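Long-range contacts in tylactone synthase starter module and modules 1 & 2 (Streptomyces fradiae, PDB 2Z5L), which probably catalyses the stereospecific reduction of a keto group on the growing chain during tylosin polyketide assembly, as a ketoreductase of the short-chain dehydrogenase/reductase family: residues 381-386 with 422-427; 156-161 with 414-419; 93-98 with 130-135. One frame throughout, in Å; residues are numbered along the deposited sequence.

Interaction 1: residues 381-386 with 422-427; sequences KGLDAF and GLPATS
The carbonyl oxygen of F386 is gripped by two neighbouring groups of the 422-427 backbone. T426 N donates a hydrogen bond to F386 O at 2.7 Å, with 164° at the oxygen, so the donor lies almost straight out from the carbonyl. A425 CA adds a CA-H...O contact to F386 O at 3.1 Å. Just before this bond, water 1 bridges the two segments: it accepts from F386 N at 2.9 Å and hydrogen-bonds T426 OG1. Threonine suits that place because its hydroxyl, set beside its own backbone N, can hold the water while its branched carbon favours a strand.

P424 packs against the other segment where the two diverge. Its CG lies 3.7 Å from L383 O and its CB 3.9 Å from D384 C, a rigid apolar ring laid along a backbone that has not yet become a strand. CB of F386 sits 3.2 Å from P424 O, and with CG anti to the backbone N (chi1 -160°) the ring swings on past A425 CB, a methyl small enough to let it by.

A backbone hydrogen bond between T426 and L388 continues the pairing of the parallel strands 386-391 and 426-430 in the Rossmann fold. Helix 402-419 closes the phenyl side, where R418 makes a cation-pi contact with F386, and L373 of helix 356-376 packs on the same side chain.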
loop_
_atom_site.group_PDB
_atom_site.type_symbol
_atom_site.label_atom_id
_atom_site.label_comp_id
_atom_site.label_asym_id
_atom_site.label_seq_id
_atom_site.Cartn_x
_atom_site.Cartn_y
_atom_site.Cartn_z
ATOM N N LYS A 381 -9.355 -26.348 -0.282
ATOM C CA LYS A 381 -8.627 -26.692 -1.504
ATOM C C LYS A 381 -9.363 -26.246 -2.766
ATOM O O LYS A 381 -8.743 -26.021 -3.806
ATOM C CB LYS A 381 -8.369 -28.202 -1.548
ATOM C CG LYS A 381 -7.479 -28.711 -0.409
ATOM C CD LYS A 381 -7.391 -30.242 -0.375
ATOM C CE LYS A 381 -6.631 -30.814 -1.571
ATOM N NZ LYS A 381 -6.598 -32.304 -1.534
ATOM N N GLY A 382 -10.683 -26.105 -2.667
ATOM C CA GLY A 382 -11.469 -25.682 -3.812
ATOM C C GLY A 382 -11.221 -24.243 -4.234
ATOM O O GLY A 382 -11.551 -23.851 -5.358
ATOM N N LEU A 383 -10.638 -23.455 -3.333
ATOM C CA LEU A 383 -10.347 -22.046 -3.604
ATOM C C LEU A 383 -9.304 -21.889 -4.709
ATOM O O LEU A 383 -8.178 -22.349 -4.568
ATOM C CB LEU A 383 -9.842 -21.365 -2.326
ATOM C CG LEU A 383 -9.531 -19.869 -2.387
ATOM C CD1 LEU A 383 -10.814 -19.089 -2.612
ATOM C CD2 LEU A 383 -8.870 -19.439 -1.080
ATOM N N ASP A 384 -9.669 -21.248 -5.810
ATOM C CA ASP A 384 -8.711 -21.057 -6.888
ATOM C C ASP A 384 -8.623 -19.588 -7.277
ATOM O O ASP A 384 -8.056 -19.244 -8.312
ATOM C CB ASP A 384 -9.113 -21.869 -8.115
ATOM C CG ASP A 384 -10.315 -21.289 -8.814
ATOM O OD1 ASP A 384 -11.391 -21.237 -8.188
ATOM O OD2 ASP A 384 -10.180 -20.871 -9.982
ATOM N N ALA A 385 -9.199 -18.720 -6.455
ATOM C CA ALA A 385 -9.163 -17.295 -6.734
ATOM C C ALA A 385 -9.279 -16.482 -5.451
ATOM O O ALA A 385 -10.215 -16.650 -4.671
ATOM C CB ALA A 385 -10.269 -16.932 -7.698
ATOM N N PHE A 386 -8.303 -15.605 -5.247
ATOM C CA PHE A 386 -8.231 -14.738 -4.079
ATOM C C PHE A 386 -7.901 -13.338 -4.624
ATOM O O PHE A 386 -6.736 -13.002 -4.875
ATOM C CB PHE A 386 -7.112 -15.242 -3.165
ATOM C CG PHE A 386 -7.214 -14.774 -1.742
ATOM C CD1 PHE A 386 -8.080 -15.388 -0.849
ATOM C CD2 PHE A 386 -6.424 -13.721 -1.291
ATOM C CE1 PHE A 386 -8.153 -14.961 0.483
ATOM C CE2 PHE A 386 -6.490 -13.289 0.036
ATOM C CZ PHE A 386 -7.357 -13.909 0.924
ATOM N N GLY A 422 2.432 -20.857 -2.726
ATOM C CA GLY A 422 1.601 -21.844 -3.389
ATOM C C GLY A 422 0.109 -21.648 -3.168
ATOM O O GLY A 422 -0.680 -22.573 -3.368
ATOM N N LEU A 423 -0.279 -20.448 -2.744
ATOM C CA LEU A 423 -1.681 -20.138 -2.525
ATOM C C LEU A 423 -2.126 -19.114 -3.571
ATOM O O LEU A 423 -1.380 -18.198 -3.916
ATOM C CB LEU A 423 -1.895 -19.590 -1.108
ATOM C CG LEU A 423 -1.678 -20.606 0.023
ATOM C CD1 LEU A 423 -1.425 -19.889 1.345
ATOM C CD2 LEU A 423 -2.899 -21.506 0.133
ATOM N N PRO A 424 -3.349 -19.273 -4.105
ATOM C CA PRO A 424 -3.877 -18.351 -5.118
ATOM C C PRO A 424 -4.057 -16.955 -4.523
ATOM O O PRO A 424 -4.348 -16.817 -3.331
ATOM C CB PRO A 424 -5.200 -19.005 -5.510
ATOM C CG PRO A 424 -5.655 -19.610 -4.216
ATOM C CD PRO A 424 -4.382 -20.231 -3.671
ATOM N N ALA A 425 -3.866 -15.930 -5.349
ATOM C CA ALA A 425 -4.008 -14.549 -4.903
ATOM C C ALA A 425 -3.658 -13.570 -6.017
ATOM O O ALA A 425 -2.724 -13.797 -6.780
ATOM C CB ALA A 425 -3.110 -14.291 -3.680
ATOM N N THR A 426 -4.413 -12.479 -6.094
ATOM C CA THR A 426 -4.204 -11.432 -7.094
ATOM C C THR A 426 -4.546 -10.097 -6.410
ATOM O O THR A 426 -5.587 -9.982 -5.760
ATOM C CB THR A 426 -5.147 -11.617 -8.308
ATOM O OG1 THR A 426 -5.086 -12.970 -8.773
ATOM C CG2 THR A 426 -4.749 -10.687 -9.434
ATOM N N SER A 427 -3.683 -9.093 -6.557
ATOM C CA SER A 427 -3.917 -7.785 -5.938
ATOM C C SER A 427 -3.836 -6.676 -6.978
ATOM O O SER A 427 -2.787 -6.464 -7.589
ATOM C CB SER A 427 -2.890 -7.527 -4.825
ATOM O OG SER A 427 -3.137 -6.296 -4.165
HETATM O O HOH W 1 -6.314 -15.184 -7.375
#

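Interaction 2: residues 156-161 with 414-419; sequences ETPQDA and LAERRR
R417 reaches from helix 402-419 across to the segment 156-161, and its side chain curls round one carbonyl, that of P158. From CB the chain turns to place CG anti to its own carbonyl carbon (chi1 -66°). There CG passes T157 OG1 at 4.0 Å and comes within 3.2 Å of P158 O. CD stays beside the same oxygen and also touches Q159 OE1 at 3.5 Å. A bend at chi3 (-55°) then folds the guanidinium back, so that NH1 donates to P158 O at 2.9 Å in a nearly straight bond, the acceptor lying in the guanidinium plane. Q159's amide stands almost perpendicular to that plane, and L414 CA lies over one guanidinium face.

The loop 156-159 leads into helix 160-175, with Q159 at the N-cap and P158 just ahead of it, a position where a ring-locked residue costs the helix no hydrogen bond. Polyketide ketoreductases of this family pair a truncated Rossmann-like subdomain with a full, catalytic one; this contact probably spans the two, since helix 402-419 belongs to the catalytic half.

Beyond the carbonyl, NH1 gives a second hydrogen to water 2 at 2.8 Å, which in turn donates to D160 OD2. The carboxylate thus meets the arginine through solvent, while its OD1 accepts from Q164. NH2 has a long, weak ion pair with E371 of helix 356-376. One residue earlier on the helix, E416 leans against the proline: its CB approaches P158 CG to 3.4 Å, and OE2 lies 3.2 Å from the same P158 CG. A long side chain suits this partly exposed place, its CB and its carboxylate end both lying against the ring while A413 touches the proline as well.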
loop_
_atom_site.group_PDB
_atom_site.type_symbol
_atom_site.label_atom_id
_atom_site.label_comp_id
_atom_site.label_asym_id
_atom_site.label_seq_id
_atom_site.Cartn_x
_atom_site.Cartn_y
_atom_site.Cartn_z
ATOM N N GLU A 156 12.826 -13.925 -1.792
ATOM C CA GLU A 156 12.383 -13.032 -0.722
ATOM C C GLU A 156 10.973 -12.519 -0.982
ATOM O O GLU A 156 10.571 -12.298 -2.124
ATOM C CB GLU A 156 13.354 -11.846 -0.557
ATOM C CG GLU A 156 13.226 -10.761 -1.614
ATOM C CD GLU A 156 14.390 -9.768 -1.608
ATOM O OE1 GLU A 156 14.259 -8.693 -2.232
ATOM O OE2 GLU A 156 15.440 -10.058 -0.998
ATOM N N THR A 157 10.219 -12.345 0.096
ATOM C CA THR A 157 8.855 -11.865 -0.002
ATOM C C THR A 157 8.695 -10.640 0.887
ATOM O O THR A 157 9.478 -10.429 1.821
ATOM C CB THR A 157 7.873 -12.950 0.453
ATOM O OG1 THR A 157 8.095 -13.237 1.839
ATOM C CG2 THR A 157 8.086 -14.222 -0.359
ATOM N N PRO A 158 7.687 -9.803 0.595
ATOM C CA PRO A 158 7.417 -8.587 1.369
ATOM C C PRO A 158 6.682 -8.886 2.672
ATOM O O PRO A 158 5.617 -9.498 2.660
ATOM C CB PRO A 158 6.570 -7.760 0.410
ATOM C CG PRO A 158 5.788 -8.828 -0.324
ATOM C CD PRO A 158 6.830 -9.876 -0.605
ATOM N N GLN A 159 7.244 -8.462 3.798
ATOM C CA GLN A 159 6.586 -8.705 5.078
ATOM C C GLN A 159 5.670 -7.496 5.360
ATOM O O GLN A 159 5.993 -6.364 5.001
ATOM C CB GLN A 159 7.637 -8.898 6.182
ATOM C CG GLN A 159 7.133 -9.666 7.408
ATOM C CD GLN A 159 7.036 -11.190 7.193
ATOM O OE1 GLN A 159 6.571 -11.668 6.153
ATOM N NE2 GLN A 159 7.466 -11.949 8.195
ATOM N N ASP A 160 4.530 -7.752 5.995
ATOM C CA ASP A 160 3.533 -6.715 6.283
ATOM C C ASP A 160 4.032 -5.380 6.855
ATOM O O ASP A 160 3.970 -4.338 6.189
ATOM C CB ASP A 160 2.448 -7.290 7.200
ATOM C CG ASP A 160 1.230 -6.381 7.302
ATOM O OD1 ASP A 160 1.057 -5.716 8.346
ATOM O OD2 ASP A 160 0.462 -6.332 6.321
ATOM N N ALA A 161 4.517 -5.414 8.091
ATOM C CA ALA A 161 5.020 -4.218 8.760
ATOM C C ALA A 161 5.840 -3.318 7.830
ATOM O O ALA A 161 5.556 -2.125 7.700
ATOM C CB ALA A 161 5.848 -4.618 9.989
ATOM N N LEU A 414 0.464 -9.223 1.003
ATOM C CA LEU A 414 -0.241 -10.454 1.310
ATOM C C LEU A 414 -0.387 -11.274 0.034
ATOM O O LEU A 414 -0.261 -12.501 0.058
ATOM C CB LEU A 414 -1.620 -10.151 1.896
ATOM C CG LEU A 414 -2.556 -11.354 2.110
ATOM C CD1 LEU A 414 -2.018 -12.257 3.208
ATOM C CD2 LEU A 414 -3.952 -10.852 2.491
ATOM N N ALA A 415 -0.629 -10.596 -1.083
ATOM C CA ALA A 415 -0.771 -11.273 -2.363
ATOM C C ALA A 415 0.544 -11.973 -2.682
ATOM O O ALA A 415 0.566 -13.169 -2.982
ATOM C CB ALA A 415 -1.108 -10.262 -3.460
ATOM N N GLU A 416 1.637 -11.214 -2.602
ATOM C CA GLU A 416 2.978 -11.736 -2.874
ATOM C C GLU A 416 3.302 -12.915 -1.969
ATOM O O GLU A 416 3.725 -13.967 -2.443
ATOM C CB GLU A 416 4.048 -10.646 -2.681
ATOM C CG GLU A 416 3.852 -9.416 -3.558
ATOM C CD GLU A 416 5.105 -8.552 -3.671
ATOM O OE1 GLU A 416 6.091 -8.995 -4.293
ATOM O OE2 GLU A 416 5.107 -7.425 -3.143
ATOM N N ARG A 417 3.102 -12.741 -0.668
ATOM C CA ARG A 417 3.394 -13.823 0.246
ATOM C C ARG A 417 2.559 -15.066 -0.034
ATOM O O ARG A 417 3.040 -16.193 0.122
ATOM C CB ARG A 417 3.199 -13.382 1.694
ATOM C CG ARG A 417 4.198 -12.324 2.145
ATOM C CD ARG A 417 4.216 -12.223 3.654
ATOM N NE ARG A 417 2.886 -11.977 4.211
ATOM C CZ ARG A 417 2.272 -10.793 4.192
ATOM N NH1 ARG A 417 2.867 -9.744 3.643
ATOM N NH2 ARG A 417 1.072 -10.652 4.739
ATOM N N ARG A 418 1.313 -14.868 -0.447
ATOM C CA ARG A 418 0.422 -15.998 -0.737
ATOM C C ARG A 418 0.877 -16.832 -1.925
ATOM O O ARG A 418 1.020 -18.048 -1.822
ATOM C CB ARG A 418 -1.010 -15.515 -1.005
ATOM C CG ARG A 418 -1.860 -15.335 0.233
ATOM C CD ARG A 418 -3.280 -14.926 -0.144
ATOM N NE ARG A 418 -4.008 -15.984 -0.846
ATOM C CZ ARG A 418 -4.602 -17.013 -0.248
ATOM N NH1 ARG A 418 -4.560 -17.134 1.070
ATOM N NH2 ARG A 418 -5.244 -17.925 -0.972
ATOM N N ARG A 419 1.086 -16.166 -3.052
ATOM C CA ARG A 419 1.499 -16.842 -4.261
ATOM C C ARG A 419 2.808 -17.589 -4.052
ATOM O O ARG A 419 2.878 -18.792 -4.290
ATOM C CB ARG A 419 1.616 -15.828 -5.396
ATOM C CG ARG A 419 0.267 -15.283 -5.845
ATOM C CD ARG A 419 -0.481 -16.302 -6.691
ATOM N NE ARG A 419 0.103 -16.379 -8.031
ATOM C CZ ARG A 419 -0.179 -15.538 -9.018
ATOM N NH1 ARG A 419 -1.054 -14.556 -8.832
ATOM N NH2 ARG A 419 0.449 -15.655 -10.179
HETATM O O HOH W 2 0.962 -7.738 4.065
#

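Interaction 3: residues 93-98 with 130-135; sequences ELLKPS and QAVSDI
L95 and I135 meet where helix 88-99 crosses helix 119-135, two helices of the Rossmann-like N-terminal half of the chain. Over these segments their axes run in broadly similar directions, 48° apart, and approach to 9.6 Å. The side chains that meet in the first shell are aliphatic. I135, extended at chi2 (178°), drives CD1 to 3.6 Å from L95 CB and 3.5 Å from K96 N. CD1 of L95 reaches V132 CG2 at 3.7 Å and, more loosely, the methyl of A131 at 4.2 Å. Leucine has the length to bridge the gap, and alanine is short enough to let it come in over the helix surface.

At the outer edge K96 CD lies 4.4 Å from I135 CG2; a lysine can cover an apolar neighbour with its methylenes while its amine stays at the surface.

A92 and M99 of helix 88-99 extend the same interface, A92 touching A131 and M99 both V132 and I135. Farther out, L95 also packs on L51, tying helix 88-99 to strand 49-54. That helix is kinked at P97, whose nitrogen has no hydrogen to give to the turn before; beside the kink, S98 N makes a weak bond to L95 O at 2.9 Å.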
loop_
_atom_site.group_PDB
_atom_site.type_symbol
_atom_site.label_atom_id
_atom_site.label_comp_id
_atom_site.label_asym_id
_atom_site.label_seq_id
_atom_site.Cartn_x
_atom_site.Cartn_y
_atom_site.Cartn_z
ATOM N N GLU A 93 8.551 15.084 22.477
ATOM C CA GLU A 93 9.345 15.357 23.685
ATOM C C GLU A 93 10.740 14.741 23.668
ATOM O O GLU A 93 11.690 15.321 24.210
ATOM C CB GLU A 93 8.610 14.874 24.940
ATOM C CG GLU A 93 7.777 15.947 25.626
ATOM C CD GLU A 93 6.966 15.426 26.808
ATOM O OE1 GLU A 93 7.557 14.795 27.723
ATOM O OE2 GLU A 93 5.728 15.658 26.824
ATOM N N LEU A 94 10.866 13.566 23.056
ATOM C CA LEU A 94 12.160 12.894 22.977
ATOM C C LEU A 94 13.070 13.515 21.913
ATOM O O LEU A 94 14.292 13.553 22.081
ATOM C CB LEU A 94 11.969 11.407 22.684
ATOM C CG LEU A 94 11.347 10.564 23.807
ATOM C CD1 LEU A 94 10.941 9.209 23.255
ATOM C CD2 LEU A 94 12.346 10.399 24.939
ATOM N N LEU A 95 12.477 14.010 20.832
ATOM C CA LEU A 95 13.251 14.620 19.747
ATOM C C LEU A 95 13.569 16.091 19.975
ATOM O O LEU A 95 14.634 16.574 19.586
ATOM C CB LEU A 95 12.486 14.520 18.428
ATOM C CG LEU A 95 12.266 13.168 17.773
ATOM C CD1 LEU A 95 11.347 13.351 16.571
ATOM C CD2 LEU A 95 13.596 12.570 17.352
ATOM N N LYS A 96 12.616 16.790 20.587
ATOM C CA LYS A 96 12.695 18.223 20.867
ATOM C C LYS A 96 14.100 18.747 21.183
ATOM O O LYS A 96 14.601 19.667 20.511
ATOM C CB LYS A 96 11.729 18.579 22.016
ATOM C CG LYS A 96 11.484 20.078 22.275
ATOM C CD LYS A 96 10.381 20.643 21.380
ATOM C CE LYS A 96 10.124 22.156 21.615
ATOM N NZ LYS A 96 9.353 22.492 22.858
ATOM N N PRO A 97 14.757 18.176 22.204
ATOM C CA PRO A 97 16.102 18.627 22.569
ATOM C C PRO A 97 17.236 18.394 21.545
ATOM O O PRO A 97 18.148 19.214 21.445
ATOM C CB PRO A 97 16.340 17.931 23.911
ATOM C CG PRO A 97 15.530 16.682 23.793
ATOM C CD PRO A 97 14.271 17.147 23.138
ATOM N N SER A 98 17.179 17.298 20.785
ATOM C CA SER A 98 18.204 16.995 19.775
ATOM C C SER A 98 17.998 17.718 18.435
ATOM O O SER A 98 18.959 17.939 17.698
ATOM C CB SER A 98 18.267 15.488 19.495
ATOM O OG SER A 98 18.930 14.769 20.529
ATOM N N GLN A 130 5.227 12.878 12.328
ATOM C CA GLN A 130 4.321 13.903 12.838
ATOM C C GLN A 130 4.987 14.790 13.864
ATOM O O GLN A 130 4.734 16.008 13.914
ATOM C CB GLN A 130 3.089 13.271 13.485
ATOM C CG GLN A 130 2.218 12.463 12.542
ATOM C CD GLN A 130 1.092 11.761 13.279
ATOM O OE1 GLN A 130 1.321 11.101 14.299
ATOM N NE2 GLN A 130 -0.129 11.897 12.773
ATOM N N ALA A 131 5.832 14.181 14.688
ATOM C CA ALA A 131 6.532 14.913 15.735
ATOM C C ALA A 131 7.588 15.850 15.166
ATOM O O ALA A 131 7.753 16.967 15.653
ATOM C CB ALA A 131 7.171 13.930 16.713
ATOM N N VAL A 132 8.292 15.390 14.134
ATOM C CA VAL A 132 9.332 16.193 13.502
ATOM C C VAL A 132 8.736 17.436 12.861
ATOM O O VAL A 132 9.328 18.517 12.883
ATOM C CB VAL A 132 10.077 15.396 12.423
ATOM C CG1 VAL A 132 11.038 16.308 11.686
ATOM C CG2 VAL A 132 10.833 14.243 13.064
ATOM N N SER A 133 7.557 17.261 12.284
ATOM C CA SER A 133 6.842 18.342 11.641
ATOM C C SER A 133 6.394 19.314 12.729
ATOM O O SER A 133 6.516 20.528 12.576
ATOM C CB SER A 133 5.631 17.777 10.893
ATOM O OG SER A 133 4.926 18.773 10.183
ATOM N N ASP A 134 5.893 18.777 13.841
ATOM C CA ASP A 134 5.431 19.615 14.943
ATOM C C ASP A 134 6.533 20.502 15.529
ATOM O O ASP A 134 6.332 21.698 15.724
ATOM C CB ASP A 134 4.828 18.756 16.066
ATOM C CG ASP A 134 3.632 17.931 15.608
ATOM O OD1 ASP A 134 2.787 18.456 14.843
ATOM O OD2 ASP A 134 3.529 16.753 16.030
ATOM N N ILE A 135 7.687 19.914 15.817
ATOM C CA ILE A 135 8.803 20.663 16.386
ATOM C C ILE A 135 9.206 21.850 15.510
ATOM O O ILE A 135 9.854 22.794 15.976
ATOM C CB ILE A 135 10.013 19.745 16.585
ATOM C CG1 ILE A 135 9.635 18.628 17.564
ATOM C CG2 ILE A 135 11.204 20.540 17.093
ATOM C CD1 ILE A 135 10.735 17.630 17.792
#

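Interactions 1 and 2 are neighbours, with centres about 14 Å apart, and both depend on helix 402-419: R417 and E416 turn to the segment 156-161, whereas R418 and R419 turn to 422-427 and hydrogen-bond P424 O and A425 O. Interaction 1 is the buried start of two neighbouring parallel strands, joined by one backbone hydrogen bond and a water. Interaction 2 lies nearer the surface and relies on a charged side chain meeting a carbonyl and a solvent bridge. Interaction 3, about 45 Å from interaction 1 between centres and on the opposite side of the chain's centre, is a buried helix pair whose two segments share no hydrogen bond and meet through aliphatic groups.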